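PDB 2PNW: membrane-bound lytic murein transglycosylase from Agrobacterium tumefaciens, which probably cleaves the glycan strands of peptidoglycan between N-acetylmuramic acid and N-acetylglucosamine, as lytic transglycosylases of the MltA family do. Local coordinates for residues T99-T111 and L183-P197. Residues are numbered along the deposited sequence; the frame is centred on the assembly and turned at random. Where two conformers were deposited one is given.
Sequences TAFYEPELEVSAT and LFFVHVQGAARLVFP
Gln-189, on the last turn of helix 180-189, reaches over to strand 99-103. Its CB sits 3.2 Å from Tyr-102 O; CG passes the same oxygen and packs against CG of the Pro-104 ring. CD lies near Tyr-102 CE2, the amide plane turned 38° from the ring. A bend at chi2 (-38°) turns the amide back along the strand, where OE1 accepts a hydrogen bond from Tyr-102 N at 3.2 Å (N-H...O 152°) and also meets Phe-101 CB, while NE2 gives a weak hydrogen bond to Phe-185 O within its own helix. Past Pro-104, strands 105-109 and 191-195 pair in parallel, in the region assigned to the MltA-specific insert domain: Arg-193 N gives a 2.8 Å hydrogen bond to Pro-104 O, and those from Leu-106 N to Arg-193 O, Val-195 N to Leu-106 O and Val-108 N to Val-195 O continue the pairing. On one face Leu-106 and Leu-194 run side by side, CD2 to CD2 4.0 Å, and Leu-106 CD2 also touches Leu-183 CD1 and Val-186 CG2 of the helix. Beyond the leucines, Val-108 CG2 stands over the centre of the Phe-196 ring, 3.5 Å from its centroid, in a CH-pi contact. On the other face, Glu-105 CG presses on Val-195 CG2, and Glu-105 OE1 lies at the edge of the Arg-193 guanidinium, near its plane, in a long salt bridge 3.8 Å from NH2.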
loop_
_atom_site.group_PDB
_atom_site.type_symbol
_atom_site.label_atom_id
_atom_site.label_comp_id
_atom_site.label_asym_id
_atom_site.label_seq_id
_atom_site.Cartn_x
_atom_site.Cartn_y
_atom_site.Cartn_z
ATOM N N THR A 99 -9.339 -3.351 4.316
ATOM C CA THR A 99 -9.132 -4.353 3.305
ATOM C C THR A 99 -7.707 -4.873 3.502
ATOM O O THR A 99 -7.066 -4.572 4.539
ATOM C CB THR A 99 -9.401 -3.793 1.896
ATOM O OG1 THR A 99 -8.639 -2.595 1.696
ATOM C CG2 THR A 99 -10.903 -3.448 1.729
ATOM N N ALA A 100 -7.208 -5.670 2.563
ATOM C CA ALA A 100 -5.839 -6.193 2.714
ATOM C C ALA A 100 -5.109 -6.220 1.390
ATOM O O ALA A 100 -5.744 -6.222 0.323
ATOM C CB ALA A 100 -5.837 -7.575 3.370
ATOM N N PHE A 101 -3.778 -6.248 1.458
ATOM C CA PHE A 101 -2.945 -6.345 0.267
ATOM C C PHE A 101 -1.741 -7.228 0.570
ATOM O O PHE A 101 -1.524 -7.606 1.730
ATOM C CB PHE A 101 -2.551 -4.942 -0.266
ATOM C CG PHE A 101 -1.470 -4.232 0.536
ATOM C CD1 PHE A 101 -0.225 -3.976 -0.041
ATOM C CD2 PHE A 101 -1.724 -3.743 1.804
ATOM C CE1 PHE A 101 0.779 -3.263 0.681
ATOM C CE2 PHE A 101 -0.740 -3.025 2.524
ATOM C CZ PHE A 101 0.508 -2.810 1.961
ATOM N N TYR A 102 -0.980 -7.592 -0.455
ATOM C CA TYR A 102 0.108 -8.561 -0.261
ATOM C C TYR A 102 1.109 -8.334 -1.365
ATOM O O TYR A 102 0.856 -7.507 -2.242
ATOM C CB TYR A 102 -0.422 -10.010 -0.260
ATOM C CG TYR A 102 -0.853 -10.546 -1.608
ATOM C CD1 TYR A 102 -0.152 -11.596 -2.220
ATOM C CD2 TYR A 102 -1.959 -10.003 -2.278
ATOM C CE1 TYR A 102 -0.558 -12.101 -3.479
ATOM C CE2 TYR A 102 -2.352 -10.489 -3.527
ATOM C CZ TYR A 102 -1.667 -11.528 -4.106
ATOM O OH TYR A 102 -2.078 -12.007 -5.334
ATOM N N GLU A 103 2.267 -8.991 -1.278
ATOM C CA GLU A 103 3.281 -8.945 -2.333
ATOM C C GLU A 103 3.146 -10.251 -3.116
ATOM O O GLU A 103 3.536 -11.311 -2.576
ATOM C CB GLU A 103 4.681 -8.917 -1.712
ATOM C CG GLU A 103 5.814 -8.669 -2.717
ATOM C CD GLU A 103 7.232 -8.765 -2.089
ATOM O OE1 GLU A 103 7.420 -9.447 -1.047
ATOM O OE2 GLU A 103 8.177 -8.209 -2.695
ATOM N N PRO A 104 2.603 -10.206 -4.359
ATOM C CA PRO A 104 2.515 -11.470 -5.076
ATOM C C PRO A 104 3.843 -11.993 -5.587
ATOM O O PRO A 104 4.794 -11.233 -5.842
ATOM C CB PRO A 104 1.594 -11.148 -6.288
ATOM C CG PRO A 104 0.950 -9.799 -5.971
ATOM C CD PRO A 104 1.996 -9.101 -5.128
ATOM N N GLU A 105 3.901 -13.304 -5.754
ATOM C CA GLU A 105 4.958 -13.910 -6.506
ATOM C C GLU A 105 4.461 -14.007 -7.958
ATOM O O GLU A 105 3.352 -14.502 -8.203
ATOM C CB GLU A 105 5.244 -15.286 -5.900
ATOM C CG GLU A 105 6.421 -15.958 -6.482
ATOM C CD GLU A 105 6.792 -17.211 -5.698
ATOM O OE1 GLU A 105 7.353 -17.076 -4.588
ATOM O OE2 GLU A 105 6.520 -18.315 -6.207
ATOM N N LEU A 106 5.257 -13.527 -8.906
ATOM C CA LEU A 106 4.879 -13.536 -10.309
ATOM C C LEU A 106 5.921 -14.260 -11.144
ATOM O O LEU A 106 7.092 -13.872 -11.149
ATOM C CB LEU A 106 4.724 -12.097 -10.811
ATOM C CG LEU A 106 4.238 -11.870 -12.252
ATOM C CD1 LEU A 106 2.788 -12.345 -12.442
ATOM C CD2 LEU A 106 4.368 -10.410 -12.661
ATOM N N GLU A 107 5.499 -15.316 -11.854
ATOM C CA GLU A 107 6.368 -15.997 -12.804
ATOM C C GLU A 107 6.692 -15.108 -13.988
ATOM O O GLU A 107 5.781 -14.519 -14.612
ATOM C CB GLU A 107 5.710 -17.297 -13.319
ATOM C CG GLU A 107 5.574 -18.355 -12.222
ATOM C CD GLU A 107 4.898 -19.639 -12.717
ATOM O OE1 GLU A 107 4.541 -19.740 -13.927
ATOM O OE2 GLU A 107 4.717 -20.545 -11.875
ATOM N N VAL A 108 7.983 -15.049 -14.323
ATOM C CA VAL A 108 8.466 -14.253 -15.447
ATOM C C VAL A 108 9.573 -14.950 -16.214
ATOM O O VAL A 108 10.066 -16.000 -15.774
ATOM C CB VAL A 108 8.982 -12.854 -14.976
ATOM C CG1 VAL A 108 7.853 -12.090 -14.267
ATOM C CG2 VAL A 108 10.201 -13.002 -14.040
ATOM N N SER A 109 9.932 -14.364 -17.353
ATOM C CA SER A 109 11.078 -14.753 -18.122
ATOM C C SER A 109 11.895 -13.526 -18.522
ATOM O O SER A 109 11.369 -12.405 -18.694
ATOM C CB SER A 109 10.656 -15.519 -19.382
ATOM O OG SER A 109 11.795 -15.843 -20.167
ATOM N N ALA A 110 13.192 -13.739 -18.685
ATOM C CA ALA A 110 14.081 -12.677 -19.163
ATOM C C ALA A 110 13.963 -12.513 -20.684
ATOM O O ALA A 110 14.414 -11.521 -21.240
ATOM C CB ALA A 110 15.543 -12.988 -18.765
ATOM N N THR A 111 13.347 -13.496 -21.333
ATOM C CA THR A 111 13.240 -13.508 -22.787
ATOM C C THR A 111 11.782 -13.625 -23.237
ATOM O O THR A 111 11.043 -14.517 -22.803
ATOM C CB THR A 111 14.052 -14.666 -23.419
ATOM O OG1 THR A 111 13.579 -15.912 -22.898
ATOM C CG2 THR A 111 15.546 -14.523 -23.124
ATOM N N LEU A 183 -0.284 -10.023 -13.674
ATOM C CA LEU A 183 0.478 -8.770 -13.730
ATOM C C LEU A 183 -0.381 -7.555 -13.344
ATOM O O LEU A 183 0.079 -6.642 -12.639
ATOM C CB LEU A 183 1.100 -8.585 -15.109
ATOM C CG LEU A 183 1.845 -7.265 -15.319
ATOM C CD1 LEU A 183 2.978 -7.070 -14.286
ATOM C CD2 LEU A 183 2.382 -7.267 -16.736
ATOM N N PHE A 184 -1.626 -7.508 -13.836
ATOM C CA PHE A 184 -2.554 -6.460 -13.387
ATOM C C PHE A 184 -2.651 -6.371 -11.871
ATOM O O PHE A 184 -2.565 -5.270 -11.284
ATOM C CB PHE A 184 -3.967 -6.637 -14.033
ATOM C CG PHE A 184 -4.911 -5.485 -13.734
ATOM C CD1 PHE A 184 -4.969 -4.382 -14.583
ATOM C CD2 PHE A 184 -5.702 -5.495 -12.588
ATOM C CE1 PHE A 184 -5.861 -3.322 -14.333
ATOM C CE2 PHE A 184 -6.589 -4.425 -12.314
ATOM C CZ PHE A 184 -6.646 -3.328 -13.200
ATOM N N PHE A 185 -2.846 -7.508 -11.205
ATOM C CA PHE A 185 -2.927 -7.489 -9.747
ATOM C C PHE A 185 -1.621 -7.067 -9.048
ATOM O O PHE A 185 -1.667 -6.490 -7.974
ATOM C CB PHE A 185 -3.423 -8.825 -9.221
ATOM C CG PHE A 185 -4.926 -8.929 -9.214
ATOM C CD1 PHE A 185 -5.648 -8.606 -8.065
ATOM C CD2 PHE A 185 -5.617 -9.315 -10.361
ATOM C CE1 PHE A 185 -7.046 -8.683 -8.050
ATOM C CE2 PHE A 185 -7.016 -9.401 -10.361
ATOM C CZ PHE A 185 -7.732 -9.106 -9.210
ATOM N N VAL A 186 -0.487 -7.360 -9.666
ATOM C CA VAL A 186 0.806 -6.785 -9.213
ATOM C C VAL A 186 0.806 -5.236 -9.299
ATOM O O VAL A 186 1.245 -4.557 -8.375
ATOM C CB VAL A 186 1.976 -7.417 -10.004
ATOM C CG1 VAL A 186 3.287 -6.610 -9.829
ATOM C CG2 VAL A 186 2.132 -8.893 -9.566
ATOM N N HIS A 187 0.297 -4.666 -10.387
ATOM C CA HIS A 187 0.116 -3.203 -10.441
ATOM C C HIS A 187 -0.732 -2.718 -9.273
ATOM O O HIS A 187 -0.410 -1.702 -8.666
ATOM C CB HIS A 187 -0.554 -2.767 -11.758
ATOM C CG HIS A 187 0.361 -2.794 -12.955
ATOM N ND1 HIS A 187 0.480 -1.720 -13.813
ATOM C CD2 HIS A 187 1.217 -3.744 -13.419
ATOM C CE1 HIS A 187 1.353 -2.012 -14.764
ATOM N NE2 HIS A 187 1.807 -3.236 -14.554
ATOM N N VAL A 188 -1.815 -3.438 -8.957
ATOM C CA VAL A 188 -2.712 -3.032 -7.872
ATOM C C VAL A 188 -2.013 -3.102 -6.513
ATOM O O VAL A 188 -2.147 -2.172 -5.684
ATOM C CB VAL A 188 -4.009 -3.898 -7.864
ATOM C CG1 VAL A 188 -4.934 -3.516 -6.709
ATOM C CG2 VAL A 188 -4.752 -3.729 -9.194
ATOM N N GLN A 189 -1.273 -4.187 -6.267
ATOM C CA GLN A 189 -0.572 -4.329 -4.972
ATOM C C GLN A 189 0.592 -3.322 -4.859
ATOM O O GLN A 189 0.882 -2.816 -3.751
ATOM C CB GLN A 189 -0.026 -5.750 -4.766
ATOM C CG GLN A 189 -1.042 -6.913 -4.869
ATOM C CD GLN A 189 -2.390 -6.602 -4.282
ATOM O OE1 GLN A 189 -2.546 -6.497 -3.072
ATOM N NE2 GLN A 189 -3.393 -6.462 -5.149
ATOM N N GLY A 190 1.286 -3.091 -5.976
ATOM C CA GLY A 190 2.399 -2.118 -6.022
ATOM C C GLY A 190 3.777 -2.743 -5.816
ATOM O O GLY A 190 4.753 -2.022 -5.753
ATOM N N ALA A 191 3.861 -4.078 -5.733
ATOM C CA ALA A 191 5.152 -4.758 -5.575
ATOM C C ALA A 191 5.000 -6.218 -5.952
ATOM O O ALA A 191 3.872 -6.735 -5.984
ATOM C CB ALA A 191 5.624 -4.649 -4.126
ATOM N N ALA A 192 6.119 -6.895 -6.208
ATOM C CA ALA A 192 6.047 -8.334 -6.456
ATOM C C ALA A 192 7.398 -8.956 -6.257
ATOM O O ALA A 192 8.419 -8.271 -6.365
ATOM C CB ALA A 192 5.598 -8.590 -7.898
ATOM N N ARG A 193 7.389 -10.265 -6.011
ATOM C CA ARG A 193 8.598 -11.081 -6.136
ATOM C C ARG A 193 8.563 -11.795 -7.483
ATOM O O ARG A 193 7.706 -12.631 -7.704
ATOM C CB ARG A 193 8.658 -12.095 -4.992
ATOM C CG ARG A 193 8.685 -11.424 -3.638
ATOM C CD ARG A 193 9.404 -12.208 -2.552
ATOM N NE ARG A 193 9.407 -13.657 -2.782
ATOM C CZ ARG A 193 10.421 -14.447 -2.439
ATOM N NH1 ARG A 193 11.504 -13.918 -1.870
ATOM N NH2 ARG A 193 10.364 -15.755 -2.668
ATOM N N LEU A 194 9.474 -11.443 -8.389
ATOM C CA LEU A 194 9.518 -12.056 -9.712
ATOM C C LEU A 194 10.351 -13.343 -9.640
ATOM O O LEU A 194 11.483 -13.319 -9.114
ATOM C CB LEU A 194 10.136 -11.089 -10.732
ATOM C CG LEU A 194 9.544 -9.675 -10.856
ATOM C CD1 LEU A 194 10.216 -8.964 -12.018
ATOM C CD2 LEU A 194 8.004 -9.784 -11.079
ATOM N N VAL A 195 9.801 -14.452 -10.133
ATOM C CA VAL A 195 10.517 -15.739 -10.111
ATOM C C VAL A 195 10.751 -16.189 -11.547
ATOM O O VAL A 195 9.798 -16.328 -12.337
ATOM C CB VAL A 195 9.732 -16.837 -9.359
ATOM C CG1 VAL A 195 10.632 -18.073 -9.115
ATOM C CG2 VAL A 195 9.239 -16.322 -8.036
ATOM N N PHE A 196 12.023 -16.405 -11.889
ATOM C CA PHE A 196 12.404 -16.737 -13.261
ATOM C C PHE A 196 12.493 -18.278 -13.408
ATOM O O PHE A 196 12.514 -18.985 -12.406
ATOM C CB PHE A 196 13.752 -16.097 -13.578
ATOM C CG PHE A 196 13.704 -14.596 -13.733
ATOM C CD1 PHE A 196 13.760 -14.020 -15.002
ATOM C CD2 PHE A 196 13.629 -13.769 -12.623
ATOM C CE1 PHE A 196 13.729 -12.624 -15.162
ATOM C CE2 PHE A 196 13.592 -12.364 -12.765
ATOM C CZ PHE A 196 13.655 -11.799 -14.041
ATOM N N PRO A 197 12.559 -18.792 -14.648
ATOM C CA PRO A 197 12.546 -20.244 -14.875
ATOM C C PRO A 197 13.785 -20.962 -14.326
ATOM O O PRO A 197 13.742 -22.167 -14.082
ATOM C CB PRO A 197 12.472 -20.356 -16.405
ATOM C CG PRO A 197 11.923 -19.045 -16.857
ATOM C CD PRO A 197 12.616 -18.073 -15.925
#